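Protein of unknown function with a Fic domain (Bacteroides thetaiotaomicron VPI-5482, PDB 3CUC) is of unknown function but carries a Fic domain within a largely helical single chain. Local coordinates at residues L81-L95 against L205-M218. Residues are numbered along the deposited sequence; the frame is centred on the assembly and turned at random.
Sequences LEMIKQEAQDKERPL and LLVNFVLHRYGYPM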
ATOM      1  N   LEU A  81       5.055  -3.728   7.438  1.00 47.20           N
ATOM      2  CA  LEU A  81       4.832  -4.795   6.450  1.00 46.89           C
ATOM      3  C   LEU A  81       4.556  -6.119   7.161  1.00 45.98           C
ATOM      4  O   LEU A  81       3.579  -6.798   6.862  1.00 46.68           O
ATOM      5  CB  LEU A  81       6.029  -4.940   5.494  1.00 47.63           C
ATOM      6  CG  LEU A  81       6.032  -6.148   4.541  1.00 48.13           C
ATOM      7  CD1 LEU A  81       4.789  -6.137   3.668  1.00 49.93           C
ATOM      8  CD2 LEU A  81       7.303  -6.191   3.681  1.00 45.89           C
ATOM      9  N   GLU A  82       5.401  -6.465   8.124  1.00 45.15           N
ATOM     10  CA  GLU A  82       5.178  -7.658   8.939  1.00 45.09           C
ATOM     11  C   GLU A  82       3.784  -7.664   9.571  1.00 44.27           C
ATOM     12  O   GLU A  82       3.115  -8.698   9.586  1.00 43.78           O
ATOM     13  CB  GLU A  82       6.264  -7.801  10.019  1.00 45.00           C
ATOM     14  CG  GLU A  82       7.561  -8.425   9.513  1.00 48.68           C
ATOM     15  CD  GLU A  82       7.328  -9.723   8.749  1.00 57.43           C
ATOM     16  OE1 GLU A  82       6.525 -10.562   9.223  1.00 59.91           O
ATOM     17  OE2 GLU A  82       7.936  -9.897   7.672  1.00 60.17           O
HETATM   18  N   MSE A  83       3.350  -6.507  10.068  1.00 43.84           N
HETATM   19  CA  MSE A  83       2.025  -6.373  10.662  1.00 42.94           C
HETATM   20  C   MSE A  83       0.925  -6.715   9.670  1.00 43.59           C
HETATM   21  O   MSE A  83       0.046  -7.498   9.996  1.00 44.02           O
HETATM   22  CB  MSE A  83       1.799  -4.962  11.221  1.00 42.86           C
HETATM   23  CG  MSE A  83       2.426  -4.740  12.585  1.00 42.55           C
HETATM   24 SE   MSE A  83       2.311  -2.902  13.108  0.75 40.79          SE
HETATM   25  CE  MSE A  83       0.377  -2.638  12.988  1.00 34.60           C
ATOM     26  N   ILE A  84       0.960  -6.143   8.469  1.00 44.23           N
ATOM     27  CA  ILE A  84      -0.123  -6.400   7.517  1.00 45.19           C
ATOM     28  C   ILE A  84      -0.123  -7.855   7.051  1.00 46.11           C
ATOM     29  O   ILE A  84      -1.188  -8.414   6.803  1.00 46.51           O
ATOM     30  CB  ILE A  84      -0.139  -5.443   6.294  1.00 45.06           C
ATOM     31  CG1 ILE A  84       1.131  -5.584   5.456  1.00 45.08           C
ATOM     32  CG2 ILE A  84      -0.347  -3.993   6.743  1.00 43.04           C
ATOM     33  CD1 ILE A  84       0.938  -5.190   4.008  1.00 45.88           C
ATOM     34  N   LYS A  85       1.055  -8.468   6.951  1.00 47.07           N
ATOM     35  CA  LYS A  85       1.142  -9.880   6.586  1.00 48.49           C
ATOM     36  C   LYS A  85       0.392 -10.731   7.611  1.00 50.04           C
ATOM     37  O   LYS A  85      -0.468 -11.543   7.256  1.00 51.16           O
ATOM     38  CB  LYS A  85       2.599 -10.334   6.481  1.00 48.70           C
ATOM     39  CG  LYS A  85       3.276  -9.899   5.186  1.00 51.70           C
ATOM     40  CD  LYS A  85       4.797  -9.862   5.302  1.00 53.33           C
ATOM     41  CE  LYS A  85       5.416 -11.239   5.222  1.00 54.20           C
ATOM     42  NZ  LYS A  85       6.893 -11.151   5.270  1.00 55.29           N
ATOM     43  N   GLN A  86       0.701 -10.513   8.885  1.00 50.51           N
ATOM     44  CA  GLN A  86       0.083 -11.257   9.974  1.00 50.32           C
ATOM     45  C   GLN A  86      -1.416 -10.996  10.069  1.00 49.40           C
ATOM     46  O   GLN A  86      -2.200 -11.924  10.282  1.00 49.73           O
ATOM     47  CB  GLN A  86       0.752 -10.887  11.291  1.00 50.43           C
ATOM     48  CG  GLN A  86       0.263 -11.684  12.466  1.00 56.44           C
ATOM     49  CD  GLN A  86       1.096 -11.446  13.692  1.00 63.80           C
ATOM     50  OE1 GLN A  86       0.657 -10.792  14.633  1.00 69.29           O
ATOM     51  NE2 GLN A  86       2.316 -11.962  13.685  1.00 68.06           N
ATOM     52  N   GLU A  87      -1.806  -9.735   9.919  1.00 48.48           N
ATOM     53  CA  GLU A  87      -3.217  -9.369   9.960  1.00 47.80           C
ATOM     54  C   GLU A  87      -3.933 -10.030   8.789  1.00 47.62           C
ATOM     55  O   GLU A  87      -4.958 -10.665   8.986  1.00 47.96           O
ATOM     56  CB  GLU A  87      -3.404  -7.848   9.918  1.00 47.59           C
ATOM     57  CG  GLU A  87      -4.721  -7.355  10.527  1.00 47.02           C
ATOM     58  CD  GLU A  87      -4.715  -7.319  12.049  1.00 50.74           C
ATOM     59  OE1 GLU A  87      -3.773  -7.869  12.661  1.00 51.24           O
ATOM     60  OE2 GLU A  87      -5.660  -6.741  12.634  1.00 52.46           O
ATOM     61  N   ALA A  88      -3.374  -9.900   7.586  1.00 46.93           N
ATOM     62  CA  ALA A  88      -3.941 -10.521   6.385  1.00 47.15           C
ATOM     63  C   ALA A  88      -4.061 -12.047   6.497  1.00 48.44           C
ATOM     64  O   ALA A  88      -5.068 -12.620   6.101  1.00 48.15           O
ATOM     65  CB  ALA A  88      -3.119 -10.161   5.158  1.00 46.11           C
ATOM     66  N   GLN A  89      -3.037 -12.709   7.028  1.00 50.16           N
ATOM     67  CA  GLN A  89      -3.049 -14.171   7.101  1.00 51.69           C
ATOM     68  C   GLN A  89      -4.164 -14.700   7.998  1.00 51.92           C
ATOM     69  O   GLN A  89      -4.714 -15.766   7.727  1.00 52.57           O
ATOM     70  CB  GLN A  89      -1.698 -14.716   7.567  1.00 52.22           C
ATOM     71  CG  GLN A  89      -0.637 -14.736   6.473  1.00 56.75           C
ATOM     72  CD  GLN A  89       0.778 -14.659   7.040  1.00 63.02           C
ATOM     73  OE1 GLN A  89       1.045 -15.178   8.126  1.00 68.34           O
ATOM     74  NE2 GLN A  89       1.685 -14.000   6.313  1.00 61.15           N
ATOM     75  N   ASP A  90      -4.491 -13.968   9.060  1.00 52.01           N
ATOM     76  CA  ASP A  90      -5.615 -14.337   9.914  1.00 52.02           C
ATOM     77  C   ASP A  90      -6.907 -13.939   9.207  1.00 51.80           C
ATOM     78  O   ASP A  90      -7.467 -12.872   9.451  1.00 51.20           O
ATOM     79  CB  ASP A  90      -5.517 -13.671  11.287  1.00 52.20           C
ATOM     80  CG  ASP A  90      -6.615 -14.123  12.235  1.00 55.22           C
ATOM     81  OD1 ASP A  90      -7.545 -14.845  11.805  1.00 60.16           O
ATOM     82  OD2 ASP A  90      -6.549 -13.759  13.421  1.00 59.19           O
ATOM     83  N   LYS A  91      -7.384 -14.835   8.353  1.00 52.07           N
ATOM     84  CA  LYS A  91      -8.459 -14.531   7.412  1.00 52.12           C
ATOM     85  C   LYS A  91      -9.791 -14.177   8.062  1.00 52.52           C
ATOM     86  O   LYS A  91     -10.630 -13.561   7.419  1.00 52.63           O
ATOM     87  CB  LYS A  91      -8.655 -15.704   6.458  1.00 52.23           C
ATOM     88  CG  LYS A  91      -7.451 -15.978   5.554  1.00 54.77           C
ATOM     89  CD  LYS A  91      -7.408 -17.440   5.140  1.00 60.73           C
ATOM     90  CE  LYS A  91      -6.059 -17.833   4.585  1.00 65.82           C
ATOM     91  NZ  LYS A  91      -5.886 -19.310   4.680  1.00 67.43           N
ATOM     92  N   GLU A  92      -9.982 -14.564   9.324  1.00 53.84           N
ATOM     93  CA  GLU A  92     -11.208 -14.252  10.069  1.00 54.65           C
ATOM     94  C   GLU A  92     -11.169 -12.904  10.795  1.00 55.09           C
ATOM     95  O   GLU A  92     -12.152 -12.535  11.443  1.00 55.68           O
ATOM     96  CB  GLU A  92     -11.501 -15.352  11.094  1.00 54.32           C
ATOM     97  CG  GLU A  92     -11.942 -16.667  10.484  1.00 57.38           C
ATOM     98  CD  GLU A  92     -12.286 -17.705  11.535  1.00 56.64           C
ATOM     99  OE1 GLU A  92     -11.373 -18.126  12.271  1.00 60.32           O
ATOM    100  OE2 GLU A  92     -13.471 -18.087  11.639  1.00 58.41           O
ATOM    101  N   ARG A  93     -10.051 -12.177  10.707  1.00 54.84           N
ATOM    102  CA  ARG A  93      -9.933 -10.865  11.349  1.00 54.54           C
ATOM    103  C   ARG A  93     -10.351  -9.748  10.387  1.00 52.17           C
ATOM    104  O   ARG A  93      -9.687  -9.522   9.388  1.00 49.89           O
ATOM    105  CB  ARG A  93      -8.500 -10.628  11.832  1.00 54.74           C
ATOM    106  CG  ARG A  93      -8.418  -9.679  13.012  1.00 59.28           C
ATOM    107  CD  ARG A  93      -6.989  -9.488  13.504  1.00 66.05           C
ATOM    108  NE  ARG A  93      -6.320 -10.735  13.893  1.00 73.98           N
ATOM    109  CZ  ARG A  93      -5.125 -10.796  14.490  1.00 79.48           C
ATOM    110  NH1 ARG A  93      -4.453  -9.686  14.792  1.00 82.78           N
ATOM    111  NH2 ARG A  93      -4.593 -11.974  14.803  1.00 80.22           N
ATOM    112  N   PRO A  94     -11.466  -9.052  10.679  1.00 50.89           N
ATOM    113  CA  PRO A  94     -11.865  -7.958   9.797  1.00 49.63           C
ATOM    114  C   PRO A  94     -10.957  -6.738   9.925  1.00 48.97           C
ATOM    115  O   PRO A  94     -10.298  -6.547  10.955  1.00 48.47           O
ATOM    116  CB  PRO A  94     -13.273  -7.620  10.279  1.00 49.34           C
ATOM    117  CG  PRO A  94     -13.288  -8.014  11.695  1.00 49.97           C
ATOM    118  CD  PRO A  94     -12.414  -9.223  11.794  1.00 50.90           C
ATOM    119  N   LEU A  95     -10.931  -5.923   8.872  1.00 48.47           N
ATOM    120  CA  LEU A  95     -10.154  -4.688   8.869  1.00 48.05           C
ATOM    121  C   LEU A  95     -10.731  -3.732   9.907  1.00 48.42           C
ATOM    122  O   LEU A  95     -11.923  -3.424   9.893  1.00 50.21           O
ATOM    123  CB  LEU A  95     -10.172  -4.041   7.477  1.00 48.16           C
ATOM    124  CG  LEU A  95      -9.271  -2.824   7.268  1.00 46.65           C
ATOM    125  CD1 LEU A  95      -7.837  -3.173   7.584  1.00 44.45           C
ATOM    126  CD2 LEU A  95      -9.397  -2.316   5.842  1.00 45.88           C
ATOM    127  N   LEU A 205       0.287   0.004   1.888  1.00 45.20           N
ATOM    128  CA  LEU A 205       0.264  -1.127   2.815  1.00 45.57           C
ATOM    129  C   LEU A 205      -1.091  -1.832   2.787  1.00 45.14           C
ATOM    130  O   LEU A 205      -1.152  -3.053   2.830  1.00 44.74           O
ATOM    131  CB  LEU A 205       0.613  -0.677   4.246  1.00 45.48           C
ATOM    132  CG  LEU A 205       2.108  -0.524   4.548  1.00 45.02           C
ATOM    133  CD1 LEU A 205       2.322   0.275   5.822  1.00 39.62           C
ATOM    134  CD2 LEU A 205       2.785  -1.885   4.649  1.00 45.06           C
ATOM    135  N   LEU A 206      -2.169  -1.057   2.712  1.00 45.41           N
ATOM    136  CA  LEU A 206      -3.518  -1.616   2.675  1.00 45.48           C
ATOM    137  C   LEU A 206      -3.758  -2.404   1.386  1.00 45.13           C
ATOM    138  O   LEU A 206      -4.464  -3.410   1.405  1.00 45.84           O
ATOM    139  CB  LEU A 206      -4.584  -0.520   2.851  1.00 45.36           C
ATOM    140  CG  LEU A 206      -4.679   0.129   4.238  1.00 45.96           C
ATOM    141  CD1 LEU A 206      -5.566   1.360   4.190  1.00 40.37           C
ATOM    142  CD2 LEU A 206      -5.186  -0.864   5.290  1.00 45.47           C
ATOM    143  N   VAL A 207      -3.166  -1.964   0.277  1.00 43.98           N
ATOM    144  CA  VAL A 207      -3.270  -2.713  -0.972  1.00 43.38           C
ATOM    145  C   VAL A 207      -2.689  -4.094  -0.759  1.00 44.71           C
ATOM    146  O   VAL A 207      -3.335  -5.103  -1.036  1.00 45.39           O
ATOM    147  CB  VAL A 207      -2.508  -2.048  -2.130  1.00 43.47           C
ATOM    148  CG1 VAL A 207      -2.329  -3.030  -3.285  1.00 36.71           C
ATOM    149  CG2 VAL A 207      -3.224  -0.793  -2.592  1.00 40.81           C
ATOM    150  N   ASN A 208      -1.467  -4.134  -0.246  1.00 45.27           N
ATOM    151  CA  ASN A 208      -0.781  -5.399  -0.059  1.00 45.66           C
ATOM    152  C   ASN A 208      -1.395  -6.251   1.046  1.00 46.04           C
ATOM    153  O   ASN A 208      -1.235  -7.476   1.045  1.00 46.86           O
ATOM    154  CB  ASN A 208       0.715  -5.169   0.154  1.00 45.26           C
ATOM    155  CG  ASN A 208       1.427  -4.775  -1.134  1.00 44.83           C
ATOM    156  OD1 ASN A 208       1.002  -5.142  -2.233  1.00 44.06           O
ATOM    157  ND2 ASN A 208       2.513  -4.030  -1.005  1.00 40.95           N
ATOM    158  N   PHE A 209      -2.123  -5.613   1.963  1.00 45.50           N
ATOM    159  CA  PHE A 209      -2.918  -6.349   2.942  1.00 45.58           C
ATOM    160  C   PHE A 209      -3.982  -7.166   2.222  1.00 45.52           C
ATOM    161  O   PHE A 209      -4.136  -8.358   2.470  1.00 45.29           O
ATOM    162  CB  PHE A 209      -3.564  -5.394   3.945  1.00 45.36           C
ATOM    163  CG  PHE A 209      -4.659  -6.016   4.772  1.00 44.15           C
ATOM    164  CD1 PHE A 209      -4.364  -6.713   5.937  1.00 46.95           C
ATOM    165  CD2 PHE A 209      -5.988  -5.883   4.397  1.00 44.34           C
ATOM    166  CE1 PHE A 209      -5.376  -7.276   6.711  1.00 45.70           C
ATOM    167  CE2 PHE A 209      -7.002  -6.443   5.160  1.00 45.96           C
ATOM    168  CZ  PHE A 209      -6.693  -7.141   6.323  1.00 45.49           C
ATOM    169  N   VAL A 210      -4.703  -6.511   1.321  1.00 45.82           N
ATOM    170  CA  VAL A 210      -5.772  -7.166   0.592  1.00 46.13           C
ATOM    171  C   VAL A 210      -5.218  -8.307  -0.266  1.00 46.91           C
ATOM    172  O   VAL A 210      -5.689  -9.443  -0.178  1.00 47.22           O
ATOM    173  CB  VAL A 210      -6.553  -6.157  -0.276  1.00 46.54           C
ATOM    174  CG1 VAL A 210      -7.627  -6.871  -1.096  1.00 46.18           C
ATOM    175  CG2 VAL A 210      -7.174  -5.070   0.608  1.00 42.80           C
ATOM    176  N   LEU A 211      -4.201  -8.007  -1.065  1.00 46.80           N
ATOM    177  CA  LEU A 211      -3.619  -8.998  -1.958  1.00 46.86           C
ATOM    178  C   LEU A 211      -3.070 -10.205  -1.203  1.00 47.26           C
ATOM    179  O   LEU A 211      -3.262 -11.342  -1.622  1.00 48.15           O
ATOM    180  CB  LEU A 211      -2.500  -8.381  -2.802  1.00 47.10           C
ATOM    181  CG  LEU A 211      -2.868  -7.291  -3.810  1.00 44.31           C
ATOM    182  CD1 LEU A 211      -1.625  -6.787  -4.536  1.00 40.77           C
ATOM    183  CD2 LEU A 211      -3.871  -7.809  -4.799  1.00 40.04           C
ATOM    184  N   HIS A 212      -2.377  -9.966  -0.097  1.00 47.60           N
ATOM    185  CA  HIS A 212      -1.781 -11.068   0.659  1.00 48.27           C
ATOM    186  C   HIS A 212      -2.856 -11.977   1.272  1.00 48.85           C
ATOM    187  O   HIS A 212      -2.750 -13.210   1.220  1.00 48.94           O
ATOM    188  CB  HIS A 212      -0.863 -10.530   1.752  1.00 47.79           C
ATOM    189  CG  HIS A 212      -0.046 -11.583   2.425  1.00 48.33           C
ATOM    190  ND1 HIS A 212       0.912 -12.316   1.760  1.00 48.91           N
ATOM    191  CD2 HIS A 212      -0.032 -12.017   3.708  1.00 47.10           C
ATOM    192  CE1 HIS A 212       1.476 -13.162   2.604  1.00 48.13           C
ATOM    193  NE2 HIS A 212       0.923 -12.999   3.792  1.00 46.08           N
ATOM    194  N   ARG A 213      -3.882 -11.355   1.851  1.00 48.76           N
ATOM    195  CA  ARG A 213      -4.993 -12.082   2.454  1.00 48.44           C
ATOM    196  C   ARG A 213      -5.609 -13.081   1.484  1.00 47.75           C
ATOM    197  O   ARG A 213      -5.919 -14.200   1.878  1.00 48.58           O
ATOM    198  CB  ARG A 213      -6.064 -11.106   2.948  1.00 48.87           C
ATOM    199  CG  ARG A 213      -7.431 -11.740   3.192  1.00 48.79           C
ATOM    200  CD  ARG A 213      -8.230 -10.926   4.186  1.00 50.94           C
ATOM    201  NE  ARG A 213      -7.667 -11.050   5.527  1.00 48.26           N
ATOM    202  CZ  ARG A 213      -8.144 -10.454   6.613  1.00 45.35           C
ATOM    203  NH1 ARG A 213      -9.210  -9.674   6.543  1.00 45.60           N
ATOM    204  NH2 ARG A 213      -7.547 -10.650   7.775  1.00 52.09           N
ATOM    205  N   TYR A 214      -5.774 -12.675   0.227  1.00 46.42           N
ATOM    206  CA  TYR A 214      -6.408 -13.522  -0.780  1.00 45.42           C
ATOM    207  C   TYR A 214      -5.402 -14.264  -1.666  1.00 45.09           C
ATOM    208  O   TYR A 214      -5.718 -14.651  -2.782  1.00 45.77           O
ATOM    209  CB  TYR A 214      -7.402 -12.693  -1.611  1.00 45.30           C
ATOM    210  CG  TYR A 214      -8.498 -12.098  -0.745  1.00 45.50           C
ATOM    211  CD1 TYR A 214      -9.441 -12.913  -0.138  1.00 42.82           C
ATOM    212  CD2 TYR A 214      -8.571 -10.731  -0.508  1.00 46.86           C
ATOM    213  CE1 TYR A 214     -10.437 -12.393   0.672  1.00 41.04           C
ATOM    214  CE2 TYR A 214      -9.568 -10.200   0.302  1.00 48.19           C
ATOM    215  CZ  TYR A 214     -10.498 -11.043   0.888  1.00 45.00           C
ATOM    216  OH  TYR A 214     -11.492 -10.539   1.694  1.00 46.96           O
ATOM    217  N   GLY A 215      -4.197 -14.488  -1.156  1.00 45.55           N
ATOM    218  CA  GLY A 215      -3.227 -15.365  -1.814  1.00 46.16           C
ATOM    219  C   GLY A 215      -2.563 -14.833  -3.078  1.00 46.95           C
ATOM    220  O   GLY A 215      -2.042 -15.610  -3.880  1.00 47.48           O
ATOM    221  N   TYR A 216      -2.576 -13.519  -3.268  1.00 46.72           N
ATOM    222  CA  TYR A 216      -1.877 -12.918  -4.392  1.00 47.08           C
ATOM    223  C   TYR A 216      -0.504 -12.467  -3.921  1.00 47.02           C
ATOM    224  O   TYR A 216      -0.329 -12.154  -2.746  1.00 47.65           O
ATOM    225  CB  TYR A 216      -2.639 -11.712  -4.927  1.00 47.99           C
ATOM    226  CG  TYR A 216      -3.881 -12.036  -5.725  1.00 49.72           C
ATOM    227  CD1 TYR A 216      -4.956 -12.692  -5.140  1.00 53.05           C
ATOM    228  CD2 TYR A 216      -3.993 -11.650  -7.063  1.00 50.54           C
ATOM    229  CE1 TYR A 216      -6.102 -12.980  -5.869  1.00 51.20           C
ATOM    230  CE2 TYR A 216      -5.135 -11.929  -7.799  1.00 49.08           C
ATOM    231  CZ  TYR A 216      -6.185 -12.584  -7.200  1.00 50.46           C
ATOM    232  OH  TYR A 216      -7.312 -12.854  -7.936  1.00 51.44           O
ATOM    233  N   PRO A 217       0.475 -12.418  -4.835  1.00 46.08           N
ATOM    234  CA  PRO A 217       1.755 -11.837  -4.462  1.00 45.87           C
ATOM    235  C   PRO A 217       1.611 -10.334  -4.319  1.00 45.88           C
ATOM    236  O   PRO A 217       0.899  -9.705  -5.101  1.00 47.54           O
ATOM    237  CB  PRO A 217       2.650 -12.155  -5.656  1.00 45.47           C
ATOM    238  CG  PRO A 217       1.718 -12.253  -6.794  1.00 45.89           C
ATOM    239  CD  PRO A 217       0.465 -12.857  -6.237  1.00 46.06           C
HETATM  240  N   MSE A 218       2.282  -9.766  -3.329  1.00 44.86           N
HETATM  241  CA  MSE A 218       2.169  -8.345  -3.062  1.00 42.04           C
HETATM  242  C   MSE A 218       2.874  -7.528  -4.152  1.00 43.85           C
HETATM  243  O   MSE A 218       3.743  -8.043  -4.866  1.00 43.34           O
HETATM  244  CB  MSE A 218       2.709  -8.042  -1.668  1.00 42.00           C
HETATM  245  CG  MSE A 218       1.787  -8.555  -0.582  1.00 41.46           C
HETATM  246 SE   MSE A 218       2.503  -8.328   1.173  0.75 32.85          SE
HETATM  247  CE  MSE A 218       3.908  -9.722   1.167  1.00 39.68           C
TER
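The C-terminal ends of helices 68-89 and 199-213 pack side by side in the helical core of this Fic-family protein. Their axes come within 8.2 Å at a crossing angle of -38°, and the two helices run roughly the same way. The backbones converge toward the C-terminal ends, where the CA atoms of A88 and R213 are 4.4 Å apart. I84 points into the interface, and its CD1 lies 3.8 Å from L205 CD2. F209 CG is anti to the backbone N (chi1 166°), which brings the ring edge to the backbone of I84 and E87. L95 CD1 lies over one face of this ring, and Y167 of helix 156-173 also touches F209. One turn after I84, A88 CB packs 3.7 Å from F209 CD1. Q89 NE2 donates to H212 NE2 at 2.8 Å, nearly straight and close to the imidazole plane, while K85 CG lies over one ring face, toward its rim. R213 binds backbone carbonyls at the helix end and in the turn after it. Its NE donates to A88 O at 3.1 Å, on a lone pair. D90 and E87 form salt bridges with the R93 side chain. R93 O accepts from both NH1 and NH2 of R213, each at 2.9 Å.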